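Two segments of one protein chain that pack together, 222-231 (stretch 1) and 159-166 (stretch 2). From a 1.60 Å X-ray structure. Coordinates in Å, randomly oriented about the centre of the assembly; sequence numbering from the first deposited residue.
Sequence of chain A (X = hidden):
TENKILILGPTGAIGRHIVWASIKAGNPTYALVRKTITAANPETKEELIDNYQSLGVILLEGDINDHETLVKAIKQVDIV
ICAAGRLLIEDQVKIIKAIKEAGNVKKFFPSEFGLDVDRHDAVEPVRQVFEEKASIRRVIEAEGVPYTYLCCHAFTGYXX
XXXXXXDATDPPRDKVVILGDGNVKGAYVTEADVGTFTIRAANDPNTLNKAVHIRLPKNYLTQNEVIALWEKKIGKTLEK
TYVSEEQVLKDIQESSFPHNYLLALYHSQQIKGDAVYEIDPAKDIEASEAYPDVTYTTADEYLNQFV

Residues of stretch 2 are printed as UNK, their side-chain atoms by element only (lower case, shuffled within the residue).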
ATOM      1  N   THR A 222      13.062  -7.256  12.188  1.00 16.43           N
ATOM      2  CA  THR A 222      12.372  -7.046  13.457  1.00 16.66           C
ATOM      3  C   THR A 222      12.674  -5.604  13.859  1.00 15.90           C
ATOM      4  O   THR A 222      13.597  -4.990  13.320  1.00 17.32           O
ATOM      5  CB  THR A 222      12.919  -7.971  14.554  1.00 17.85           C
ATOM      6  OG1 THR A 222      14.274  -7.604  14.850  1.00 18.36           O
ATOM      7  CG2 THR A 222      12.881  -9.420  14.093  1.00 17.40           C
ATOM      8  N   GLN A 223      11.916  -5.052  14.802  1.00 15.44           N
ATOM      9  CA  GLN A 223      12.176  -3.677  15.211  1.00 16.14           C
ATOM     10  C   GLN A 223      13.583  -3.552  15.804  1.00 16.12           C
ATOM     11  O   GLN A 223      14.256  -2.534  15.630  1.00 17.72           O
ATOM     12  CB  GLN A 223      11.125  -3.204  16.220  1.00 16.88           C
ATOM     13  CG  GLN A 223      11.274  -1.737  16.606  1.00 20.72           C
ATOM     14  CD  GLN A 223      10.946  -0.778  15.470  1.00 23.78           C
ATOM     15  OE1 GLN A 223      10.914  -1.161  14.295  1.00 25.82           O
ATOM     16  NE2 GLN A 223      10.713   0.483  15.821  1.00 26.53           N
ATOM     17  N   ASN A 224      14.036  -4.590  16.499  1.00 16.58           N
ATOM     18  CA  ASN A 224      15.378  -4.567  17.084  1.00 18.28           C
ATOM     19  C   ASN A 224      16.414  -4.512  15.966  1.00 17.75           C
ATOM     20  O   ASN A 224      17.440  -3.839  16.091  1.00 17.30           O
ATOM     21  CB  ASN A 224      15.611  -5.812  17.950  1.00 18.72           C
ATOM     22  CG  ASN A 224      14.922  -5.724  19.304  1.00 21.04           C
ATOM     23  OD1 ASN A 224      14.730  -6.737  19.986  1.00 23.25           O
ATOM     24  ND2 ASN A 224      14.558  -4.516  19.705  1.00 18.79           N
ATOM     25  N   GLU A 225      16.155  -5.233  14.876  1.00 17.57           N
ATOM     26  CA  GLU A 225      17.070  -5.241  13.737  1.00 17.58           C
ATOM     27  C   GLU A 225      17.066  -3.884  13.033  1.00 17.71           C
ATOM     28  O   GLU A 225      18.107  -3.411  12.583  1.00 17.99           O
ATOM     29  CB  GLU A 225      16.691  -6.366  12.770  1.00 17.10           C
ATOM     30  CG  GLU A 225      17.048  -7.748  13.307  1.00 19.33           C
ATOM     31  CD  GLU A 225      16.481  -8.888  12.480  1.00 22.83           C
ATOM     32  OE1 GLU A 225      17.023 -10.011  12.572  1.00 26.47           O
ATOM     33  OE2 GLU A 225      15.493  -8.674  11.750  1.00 17.64           O
ATOM     34  N   VAL A 226      15.895  -3.257  12.943  1.00 16.74           N
ATOM     35  CA  VAL A 226      15.774  -1.939  12.318  1.00 16.73           C
ATOM     36  C   VAL A 226      16.591  -0.925  13.126  1.00 16.57           C
ATOM     37  O   VAL A 226      17.384  -0.154  12.575  1.00 18.89           O
ATOM     38  CB  VAL A 226      14.290  -1.470  12.278  1.00 16.75           C
ATOM     39  CG1 VAL A 226      14.212   0.014  11.944  1.00 18.85           C
ATOM     40  CG2 VAL A 226      13.514  -2.277  11.235  1.00 17.48           C
ATOM     41  N   ILE A 227      16.397  -0.938  14.440  1.00 17.01           N
ATOM     42  CA  ILE A 227      17.104  -0.024  15.333  1.00 17.10           C
ATOM     43  C   ILE A 227      18.619  -0.232  15.270  1.00 18.42           C
ATOM     44  O   ILE A 227      19.383   0.733  15.240  1.00 16.96           O
ATOM     45  CB  ILE A 227      16.598  -0.193  16.787  1.00 16.37           C
ATOM     46  CG1 ILE A 227      15.150   0.298  16.884  1.00 19.07           C
ATOM     47  CG2 ILE A 227      17.490   0.578  17.755  1.00 16.82           C
ATOM     48  CD1 ILE A 227      14.486   0.002  18.212  1.00 21.46           C
ATOM     49  N   ALA A 228      19.059  -1.487  15.245  1.00 18.52           N
ATOM     50  CA  ALA A 228      20.492  -1.776  15.170  1.00 19.51           C
ATOM     51  C   ALA A 228      21.065  -1.263  13.847  1.00 20.81           C
ATOM     52  O   ALA A 228      22.190  -0.762  13.798  1.00 20.86           O
ATOM     53  CB  ALA A 228      20.731  -3.278  15.311  1.00 19.99           C
ATOM     54  N   LEU A 229      20.291  -1.386  12.772  1.00 19.89           N
ATOM     55  CA  LEU A 229      20.720  -0.914  11.458  1.00 20.14           C
ATOM     56  C   LEU A 229      20.922   0.607  11.483  1.00 19.74           C
ATOM     57  O   LEU A 229      21.930   1.128  11.000  1.00 19.55           O
ATOM     58  CB  LEU A 229      19.668  -1.278  10.404  1.00 21.36           C
ATOM     59  CG  LEU A 229      19.907  -0.761   8.983  1.00 26.33           C
ATOM     60  CD1 LEU A 229      21.257  -1.262   8.484  1.00 28.20           C
ATOM     61  CD2 LEU A 229      18.785  -1.232   8.061  1.00 27.74           C
ATOM     62  N   TRP A 230      19.953   1.318  12.056  1.00 17.91           N
ATOM     63  CA  TRP A 230      20.015   2.771  12.147  1.00 17.35           C
ATOM     64  C   TRP A 230      21.179   3.214  13.036  1.00 17.25           C
ATOM     65  O   TRP A 230      21.888   4.161  12.712  1.00 17.43           O
ATOM     66  CB  TRP A 230      18.684   3.309  12.693  1.00 17.57           C
ATOM     67  CG  TRP A 230      18.644   4.797  12.908  1.00 16.54           C
ATOM     68  CD1 TRP A 230      18.385   5.444  14.084  1.00 18.90           C
ATOM     69  CD2 TRP A 230      18.828   5.822  11.920  1.00 17.88           C
ATOM     70  NE1 TRP A 230      18.391   6.805  13.891  1.00 19.73           N
ATOM     71  CE2 TRP A 230      18.661   7.066  12.573  1.00 18.90           C
ATOM     72  CE3 TRP A 230      19.115   5.810  10.547  1.00 16.87           C
ATOM     73  CZ2 TRP A 230      18.773   8.289  11.897  1.00 18.60           C
ATOM     74  CZ3 TRP A 230      19.227   7.027   9.876  1.00 17.42           C
ATOM     75  CH2 TRP A 230      19.055   8.248  10.554  1.00 18.21           C
ATOM     76  N   GLU A 231      21.369   2.529  14.159  1.00 18.31           N
ATOM     77  CA  GLU A 231      22.462   2.862  15.068  1.00 20.16           C
ATOM     78  C   GLU A 231      23.803   2.782  14.363  1.00 20.08           C
ATOM     79  O   GLU A 231      24.686   3.616  14.585  1.00 22.05           O
ATOM     80  CB  GLU A 231      22.455   1.915  16.260  1.00 19.16           C
ATOM     81  CG  GLU A 231      21.418   2.282  17.293  1.00 18.79           C
ATOM     82  CD  GLU A 231      21.340   1.273  18.404  1.00 17.98           C
ATOM     83  OE1 GLU A 231      20.844   1.639  19.488  1.00 22.21           O
ATOM     84  OE2 GLU A 231      21.764   0.117  18.181  1.00 22.98           O
ATOM     85  N   UNK A 159       6.096   3.974   7.776  1.00 24.32           N
ATOM     86  CA  UNK A 159       6.527   3.248   8.969  1.00 24.03           C
ATOM     87  C   UNK A 159       7.994   3.418   9.333  1.00 23.98           C
ATOM     88  O   UNK A 159       8.326   3.787  10.458  1.00 26.62           O
ATOM     89  c   UNK A 159       4.282   0.752   9.980  1.00 30.25           C
ATOM     90  c   UNK A 159       6.276   1.742   8.817  1.00 26.15           C
ATOM     91  c   UNK A 159       2.149   0.537   8.882  1.00 29.64           C
ATOM     92  c   UNK A 159       2.950   0.347  10.004  1.00 31.63           C
ATOM     93  c   UNK A 159       4.827   1.347   8.845  1.00 29.78           C
ATOM     94  c   UNK A 159       4.017   1.536   7.732  1.00 28.07           C
ATOM     95  c   UNK A 159       2.683   1.134   7.745  1.00 29.71           C
ATOM     96  N   UNK A 160       8.869   3.126   8.378  1.00 19.92           N
ATOM     97  CA  UNK A 160      10.299   3.191   8.613  1.00 18.89           C
ATOM     98  C   UNK A 160      10.862   4.587   8.816  1.00 20.25           C
ATOM     99  O   UNK A 160      11.811   4.766   9.577  1.00 18.94           O
ATOM    100  c   UNK A 160      12.501   2.140   7.713  1.00 19.05           C
ATOM    101  c   UNK A 160      12.602   1.260   8.957  1.00 21.23           C
ATOM    102  c   UNK A 160      11.036   2.500   7.461  1.00 16.64           C
ATOM    103  c   UNK A 160      13.071   1.413   6.498  1.00 19.08           C
ATOM    104  N   UNK A 161      10.279   5.579   8.149  1.00 19.14           N
ATOM    105  CA  UNK A 161      10.786   6.939   8.266  1.00 22.15           C
ATOM    106  C   UNK A 161      10.939   7.423   9.700  1.00 20.20           C
ATOM    107  O   UNK A 161      11.883   8.144  10.012  1.00 21.40           O
ATOM    108  c   UNK A 161       9.927  12.666   6.081  1.00 34.13           C
ATOM    109  n   UNK A 161       8.956  12.533   5.187  1.00 36.15           N
ATOM    110  c   UNK A 161       9.908   7.924   7.502  1.00 22.89           C
ATOM    111  n   UNK A 161      10.520  13.840   6.249  1.00 34.35           N
ATOM    112  n   UNK A 161      10.303  11.624   6.808  1.00 31.41           N
ATOM    113  c   UNK A 161       9.714  10.294   6.700  1.00 28.56           C
ATOM    114  c   UNK A 161      10.485   9.318   7.545  1.00 28.61           C
ATOM    115  N   UNK A 162      10.008   7.064  10.574  1.00 19.22           N
ATOM    116  CA  UNK A 162      10.148   7.501  11.954  1.00 19.87           C
ATOM    117  C   UNK A 162      10.322   6.327  12.903  1.00 19.43           C
ATOM    118  O   UNK A 162      10.071   6.448  14.100  1.00 19.63           O
ATOM    119  n   UNK A 162       7.653   6.393  11.903  1.00 24.19           N
ATOM    120  c   UNK A 162       8.963   8.375  12.380  1.00 23.17           C
ATOM    121  c   UNK A 162       7.640   7.649  12.331  1.00 24.73           C
ATOM    122  o   UNK A 162       6.605   8.226  12.674  1.00 31.44           O
ATOM    123  N   UNK A 163      10.790   5.205  12.363  1.00 18.57           N
ATOM    124  CA  UNK A 163      11.004   3.997  13.155  1.00 19.95           C
ATOM    125  C   UNK A 163       9.789   3.666  14.017  1.00 21.30           C
ATOM    126  O   UNK A 163       9.925   3.262  15.179  1.00 20.29           O
ATOM    127  c   UNK A 163      12.249   4.155  14.036  1.00 20.92           C
ATOM    128  c   UNK A 163      14.722   4.194  14.356  1.00 27.04           C
ATOM    129  c   UNK A 163      13.596   3.766  13.417  1.00 26.42           C
ATOM    130  c   UNK A 163      13.764   4.398  12.049  1.00 27.42           C
ATOM    131  N   UNK A 164       8.606   3.844  13.439  1.00 23.01           N
ATOM    132  CA  UNK A 164       7.346   3.568  14.118  1.00 23.79           C
ATOM    133  C   UNK A 164       7.198   4.285  15.460  1.00 24.09           C
ATOM    134  O   UNK A 164       6.616   3.738  16.398  1.00 26.74           O
ATOM    135  c   UNK A 164       7.190   2.064  14.317  1.00 24.91           C
ATOM    136  N   UNK A 165       7.721   5.503  15.551  1.00 24.56           N
ATOM    137  CA  UNK A 165       7.635   6.285  16.783  1.00 26.34           C
ATOM    138  C   UNK A 165       6.527   7.329  16.694  1.00 30.04           C
ATOM    139  O   UNK A 165       6.361   7.972  15.661  1.00 30.66           O
ATOM    140  c   UNK A 165       8.958   7.006  17.051  1.00 24.29           C
ATOM    141  c   UNK A 165      10.162   6.098  17.182  1.00 19.81           C
ATOM    142  n   UNK A 165      10.161   5.672  19.559  1.00 17.27           N
ATOM    143  c   UNK A 165      10.042   5.141  18.352  1.00 20.31           C
ATOM    144  o   UNK A 165       9.839   3.942  18.171  1.00 24.91           O
ATOM    145  N   UNK A 166       5.785   7.505  17.784  1.00 33.80           N
ATOM    146  CA  UNK A 166       4.702   8.485  17.830  1.00 36.44           C
ATOM    147  C   UNK A 166       5.224   9.924  17.829  1.00 37.89           C
ATOM    148  O   UNK A 166       6.273  10.220  18.406  1.00 40.30           O
ATOM    149  c   UNK A 166       2.333   6.910  20.519  1.00 38.86           C
ATOM    150  c   UNK A 166       3.844   8.267  19.080  1.00 37.64           C
ATOM    151  c   UNK A 166       3.065   6.954  19.186  1.00 37.63           C
ATOM    152  c   UNK A 166       2.080   6.847  18.031  1.00 39.00           C
TER

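Position 159 carries seven side-chain carbons, one leading into a six-membered ring with no heteroatom. Its nearest side-chain atom, CB, is 7.7 Å from Gln223 OE1, so the side chain makes no contact with stretch 1. This is Phe159. Its part here is played by the backbone, whose O accepts from the N of position 164 at 3.0 Å.

Position 160 has four carbons, forked at the second: two methyls on a branch carbon one step beyond CB. One terminal carbon of the fork lies 3.6 Å from Val226 CG1. This is Leu160, and the close carbon is CD1. With chi1 t and chi2 p, a side chain whose CA-to-CB bond points sideways still brings its end close. A flexible apolar fork suits this buried spot beside a valine methyl.

At position 161 three carbons lead to a nitrogen and then to a carbon bearing two more nitrogens, a guanidinium that stays out of reach of stretch 1: Arg161. Its chain is extended, and its NE and NH2 are hydrogen-bonded elsewhere in the structure.

Position 162 shows two carbons, the second holding one oxygen and one nitrogen, the short amide of Asn162. Buried yet clear of the helix, it lies among the backbone polar groups of its own loop, a setting that a compact amide suits.

Position 163 again has four carbons forked at the second. The branch carbon lies 4.1 Å from Val226 CG1, and a terminal carbon lies 3.9 Å from Trp230 CD1, approaching the indole obliquely. This is Leu163, the two atoms being CG and CD2. It closes the type I turn begun at Leu160, its N donating to Leu160 O at 3.0 Å. The branched end can therefore meet two helix side chains one turn apart.

Position 164 has a single side-chain carbon, CB, which points toward the helix and stands 4.1 Å from Gln223 NE2; this is Ala164, a small group beside a polar one.

Position 165 has three carbons, the third carrying oxygen and nitrogen, and covers little of the helix: Gln165. Its backbone N donates to Asn162 O at 2.9 Å.

Position 166 has four carbons forked at the second, remote from stretch 1, hence Leu166. Exposed, it touches a crystal neighbour.

The contact joins a turn to one side of a helix. Val226 and Trp230, one helical turn apart, offer apolar surface to Leu160 and Leu163. Near the helix start, Gln223 NE2 donates to Leu163 O at 3.0 Å, with an N-H...acceptor angle of 134°. Leu163 thus contributes both its side chain and its carbonyl, combining apolar packing with one polar tie.

Stretch 2 (159-166) FLRNLAQL
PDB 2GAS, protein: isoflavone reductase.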